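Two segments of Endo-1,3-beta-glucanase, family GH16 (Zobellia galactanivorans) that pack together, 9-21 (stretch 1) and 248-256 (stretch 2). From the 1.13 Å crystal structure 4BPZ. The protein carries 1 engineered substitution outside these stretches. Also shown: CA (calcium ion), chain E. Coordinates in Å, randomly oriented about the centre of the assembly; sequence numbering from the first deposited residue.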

# COMPACT_ATOMS: atom_id res chain seq x y z
N ALA A 9 10.40 -16.95 13.13
CA ALA A 9 9.93 -18.27 12.51
C ALA A 9 9.85 -18.10 10.96
O ALA A 9 9.83 -19.09 10.26
CB ALA A 9 8.52 -18.62 13.03
N PHE A 10 9.58 -16.91 10.46
CA PHE A 10 9.43 -16.66 8.99
C PHE A 10 10.82 -16.37 8.43
O PHE A 10 11.31 -15.22 8.53
CB PHE A 10 8.57 -15.49 8.82
CG PHE A 10 7.18 -15.62 9.32
CD1 PHE A 10 6.16 -16.20 8.56
CD2 PHE A 10 6.85 -15.00 10.60
CE1 PHE A 10 4.84 -16.18 9.02
CE2 PHE A 10 5.50 -15.02 11.01
CZ PHE A 10 4.56 -15.54 10.19
N ASN A 11 11.49 -17.39 7.91
CA ASN A 11 12.93 -17.22 7.65
C ASN A 11 13.32 -17.64 6.19
O ASN A 11 14.52 -17.63 5.88
CB ASN A 11 13.76 -17.98 8.72
CG ASN A 11 13.65 -19.48 8.54
OD1 ASN A 11 12.66 -20.00 8.02
ND2 ASN A 11 14.69 -20.19 8.94
N THR A 12 12.36 -18.04 5.32
CA THR A 12 12.71 -18.37 3.92
C THR A 12 12.30 -17.18 3.02
O THR A 12 11.16 -16.87 2.93
CB THR A 12 11.95 -19.64 3.49
OG1 THR A 12 12.34 -20.72 4.32
CG2 THR A 12 12.13 -19.94 2.00
N LEU A 13 13.30 -16.53 2.43
CA LEU A 13 13.03 -15.41 1.57
C LEU A 13 12.33 -15.87 0.30
O LEU A 13 12.86 -16.72 -0.41
CB LEU A 13 14.33 -14.66 1.25
CG LEU A 13 14.09 -13.30 0.45
CD1 LEU A 13 13.48 -12.23 1.30
CD2 LEU A 13 15.49 -12.86 0.01
N VAL A 14 11.15 -15.34 -0.01
CA VAL A 14 10.37 -15.71 -1.21
C VAL A 14 10.20 -14.64 -2.21
O VAL A 14 9.90 -14.93 -3.39
CB VAL A 14 8.99 -16.36 -0.84
CG1 VAL A 14 9.27 -17.68 -0.05
CG2 VAL A 14 8.14 -15.41 -0.00
N PHE A 15 10.37 -13.38 -1.82
CA PHE A 15 10.25 -12.27 -2.77
C PHE A 15 11.00 -11.11 -2.16
O PHE A 15 10.88 -10.86 -0.97
CB PHE A 15 8.77 -11.85 -2.93
CG PHE A 15 8.56 -10.60 -3.76
CD1 PHE A 15 8.43 -10.65 -5.16
CD2 PHE A 15 8.49 -9.39 -3.15
CE1 PHE A 15 8.23 -9.47 -5.92
CE2 PHE A 15 8.27 -8.20 -3.90
CZ PHE A 15 8.07 -8.23 -5.30
N SER A 16 11.71 -10.35 -3.03
CA SER A 16 12.30 -9.11 -2.51
C SER A 16 12.62 -8.18 -3.63
O SER A 16 12.83 -8.61 -4.79
CB SER A 16 13.55 -9.35 -1.69
OG SER A 16 14.56 -9.90 -2.48
N ASP A 17 12.73 -6.93 -3.28
CA ASP A 17 13.34 -5.94 -4.20
C ASP A 17 14.20 -5.05 -3.30
O ASP A 17 13.65 -4.35 -2.43
CB ASP A 17 12.32 -5.17 -5.08
CG ASP A 17 13.04 -4.53 -6.24
OD1 ASP A 17 14.27 -4.34 -6.19
OD2 ASP A 17 12.26 -4.16 -7.22
N GLU A 18 15.52 -5.08 -3.47
CA GLU A 18 16.44 -4.21 -2.78
C GLU A 18 16.65 -2.85 -3.49
O GLU A 18 17.29 -1.98 -2.96
CB GLU A 18 17.81 -4.91 -2.65
CG GLU A 18 17.69 -6.21 -1.84
CD GLU A 18 17.30 -6.05 -0.42
OE1 GLU A 18 17.68 -5.08 0.31
OE2 GLU A 18 16.63 -6.99 0.06
N PHE A 19 16.08 -2.73 -4.68
CA PHE A 19 16.11 -1.48 -5.42
C PHE A 19 17.56 -1.00 -5.69
O PHE A 19 17.77 0.25 -5.67
CB PHE A 19 15.25 -0.41 -4.71
CG PHE A 19 13.80 -0.78 -4.72
CD1 PHE A 19 13.11 -0.96 -5.92
CD2 PHE A 19 13.17 -1.03 -3.52
CE1 PHE A 19 11.76 -1.34 -5.91
CE2 PHE A 19 11.82 -1.46 -3.50
CZ PHE A 19 11.12 -1.59 -4.69
N GLU A 20 18.51 -1.88 -5.93
CA GLU A 20 19.89 -1.46 -6.14
C GLU A 20 20.16 -1.16 -7.60
O GLU A 20 21.35 -0.79 -7.92
CB GLU A 20 20.81 -2.53 -5.47
CG GLU A 20 20.71 -2.56 -3.90
CD GLU A 20 20.90 -1.22 -3.07
OE1 GLU A 20 21.88 -0.53 -3.54
OE2 GLU A 20 20.15 -0.86 -1.98
N TYR A 21 19.21 -1.24 -8.51
CA TYR A 21 19.33 -0.89 -9.88
C TYR A 21 18.85 0.57 -10.21
O TYR A 21 18.46 1.27 -9.27
CB TYR A 21 18.59 -1.92 -10.70
CG TYR A 21 17.11 -2.01 -10.26
CD1 TYR A 21 16.08 -1.26 -10.86
CD2 TYR A 21 16.71 -2.94 -9.32
CE1 TYR A 21 14.72 -1.38 -10.47
CE2 TYR A 21 15.36 -3.05 -8.85
CZ TYR A 21 14.43 -2.30 -9.43
OH TYR A 21 13.05 -2.37 -9.05
CA CA E . 17.84 -0.56 -1.17
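Stretch 2 248-256: EIDYVRIYQ

Segments far apart in sequence often pair as neighbouring β-strands, and the C-terminal strand of this glucanase has side-chain conformations that fit such a pairing. Residues 251-255 run antiparallel to strand 13-17, with an angle of 164° between their N-to-C directions and a closest axial approach of 4.7 Å. Before them, Glu248 and Ile249 are also extended, but at Asp250 (phi/psi -72/-42) the chain turns a corner.

The register is fixed by the backbone. Asp17 N donates to Val252 O at 2.9 Å and Val252 N returns a bond to Asp17 O at 3.0 Å; Ile254 N donates to Phe15 O at 2.8 Å. Between Leu13, which faces Tyr255, and Phe15, which pairs with Ile254, the register slips by one residue. Val14, with a psi of -20°, is the extra residue of this β-bulge, and its N takes the short bond to Ile254 O (2.8 Å), leaving Phe15 N a weak one to the same oxygen (3.3 Å). Beyond the bulge, Gln256 N reaches Thr12 O at 2.8 Å, and Thr12 N reaches Gln256 O at 3.0 Å.

Alternation, offset by one residue at the bulge, sorts the side chains, so that Leu13 and Ser16 share a face although three residues apart. Phe15, Asp17, Val252 and Ile254 share the other. The t rotamer of Phe15 (chi1 173°) carries its ring along the partner strand, where CD2 lies 3.8 Å from Ile254 CD1 and CE2 4.1 Å from Val252 CG1, the latter at the ring edge. Ile254, m at chi1 and t at chi2, extends CD1 to meet that ring, while its CG2 lies 3.9 Å from Val14 CG2. Phe19, at left-handed backbone angles (58/35), points toward stretch 2; its m rotamer places CE2 4.0 Å from Ile249 CG2 and 4.3 Å from Val252 CG2. Within its own segment Asp17 OD1 accepts from Phe19 N at 2.9 Å and Asp17 OD2 from Tyr21 OH at 2.7 Å; OD2 is also bonded elsewhere in the structure.

Arg253 and Tyr255 lie on the face of Leu13 and Ser16. Leu13 adopts t,p, which brings CD1 over the face of the Tyr255 ring, 3.9 Å from its centroid, in a CH-π contact. Arg253 is nearly extended (m,t,t), a shape that delivers its guanidinium edge to Glu18. Although the CA-to-CB bond of Glu18 points away, its m,m bend folds the carboxylate back, and a two-pronged salt bridge results: Arg253 NH2 to Glu18 OE1 at 2.8 Å and Arg253 NE to Glu18 OE2 at 2.9 Å.

The corner at Asp250 is tied down by calcium. Glu18 O and Asp250 O, 3.1 Å apart, can approach so closely because both bind the ion, each at 2.4 Å. The t rotamer of Asp250 brings OD1 to the metal as well (2.4 Å), and Glu20, bent m,m, supplies OE2 at 2.5 Å. A water bound to the ion also donates to Glu18 OE1, linking the metal site to the salt bridge.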

# COMPACT_ATOMS: atom_id res chain seq x y z
N GLU A 248 9.89 7.10 -0.06
CA GLU A 248 11.13 6.47 -0.43
C GLU A 248 11.24 5.13 0.26
O GLU A 248 11.18 5.03 1.49
CB GLU A 248 12.30 7.36 -0.02
CG GLU A 248 13.59 6.80 -0.52
CD GLU A 248 14.82 7.63 -0.20
OE1 GLU A 248 14.75 8.48 0.70
OE2 GLU A 248 15.86 7.41 -0.83
N ILE A 249 11.42 4.08 -0.54
CA ILE A 249 11.43 2.70 -0.03
C ILE A 249 12.78 2.07 -0.32
O ILE A 249 13.21 1.92 -1.47
CB ILE A 249 10.25 1.91 -0.71
CG1 ILE A 249 8.95 2.52 -0.22
CG2 ILE A 249 10.38 0.45 -0.35
CD1 ILE A 249 7.83 2.10 -1.02
N ASP A 250 13.50 1.71 0.73
CA ASP A 250 14.83 1.07 0.60
C ASP A 250 14.71 -0.36 0.11
O ASP A 250 15.48 -0.82 -0.73
CB ASP A 250 15.52 1.18 1.97
CG ASP A 250 16.94 0.66 1.93
OD1 ASP A 250 17.58 0.64 0.86
OD2 ASP A 250 17.40 0.26 3.03
N TYR A 251 13.73 -1.12 0.63
CA TYR A 251 13.58 -2.47 0.20
C TYR A 251 12.15 -2.96 0.59
O TYR A 251 11.54 -2.43 1.51
CB TYR A 251 14.60 -3.46 0.85
CG TYR A 251 14.69 -3.49 2.33
CD1 TYR A 251 13.70 -4.09 3.12
CD2 TYR A 251 15.81 -2.93 3.00
CE1 TYR A 251 13.82 -4.21 4.50
CE2 TYR A 251 15.93 -3.02 4.37
CZ TYR A 251 14.97 -3.66 5.13
OH TYR A 251 15.11 -3.69 6.47
N VAL A 252 11.77 -4.01 -0.12
CA VAL A 252 10.59 -4.87 0.25
C VAL A 252 11.15 -6.26 0.37
O VAL A 252 11.81 -6.72 -0.58
CB VAL A 252 9.51 -4.81 -0.85
CG1 VAL A 252 8.39 -5.80 -0.56
CG2 VAL A 252 8.98 -3.40 -0.99
N ARG A 253 10.87 -6.95 1.48
CA ARG A 253 11.28 -8.35 1.64
C ARG A 253 10.07 -9.13 2.16
O ARG A 253 9.38 -8.67 3.06
CB ARG A 253 12.44 -8.48 2.63
CG ARG A 253 13.74 -7.79 2.19
CD ARG A 253 14.73 -7.70 3.29
NE ARG A 253 15.91 -6.99 2.83
CZ ARG A 253 16.83 -6.48 3.64
NH1 ARG A 253 16.78 -6.67 4.92
NH2 ARG A 253 17.81 -5.77 3.07
N ILE A 254 9.87 -10.35 1.62
CA ILE A 254 8.81 -11.20 2.09
C ILE A 254 9.43 -12.58 2.39
O ILE A 254 10.10 -13.17 1.51
CB ILE A 254 7.65 -11.32 1.08
CG1 ILE A 254 7.16 -9.92 0.69
CG2 ILE A 254 6.58 -12.23 1.63
CD1 ILE A 254 5.99 -9.92 -0.33
N TYR A 255 9.22 -13.06 3.59
CA TYR A 255 9.69 -14.31 4.02
C TYR A 255 8.49 -15.24 4.33
O TYR A 255 7.47 -14.79 4.80
CB TYR A 255 10.51 -14.18 5.32
CG TYR A 255 11.72 -13.32 5.22
CD1 TYR A 255 11.64 -11.96 5.41
CD2 TYR A 255 12.97 -13.87 4.94
CE1 TYR A 255 12.76 -11.11 5.33
CE2 TYR A 255 14.11 -13.06 4.87
CZ TYR A 255 13.98 -11.70 5.04
OH TYR A 255 15.11 -10.91 4.95
N GLN A 256 8.69 -16.54 4.20
CA GLN A 256 7.68 -17.49 4.69
C GLN A 256 8.27 -18.52 5.58
O GLN A 256 9.47 -18.57 5.73
CB GLN A 256 7.00 -18.16 3.47
CG GLN A 256 6.03 -17.20 2.81
CD GLN A 256 5.27 -17.78 1.64
OE1 GLN A 256 4.04 -17.52 1.49
NE2 GLN A 256 5.90 -18.54 0.81
OXT GLN A 256 7.45 -19.29 6.17
O HOH W 1 7.69 -20.14 8.75
O HOH W 2 18.41 -2.46 0.18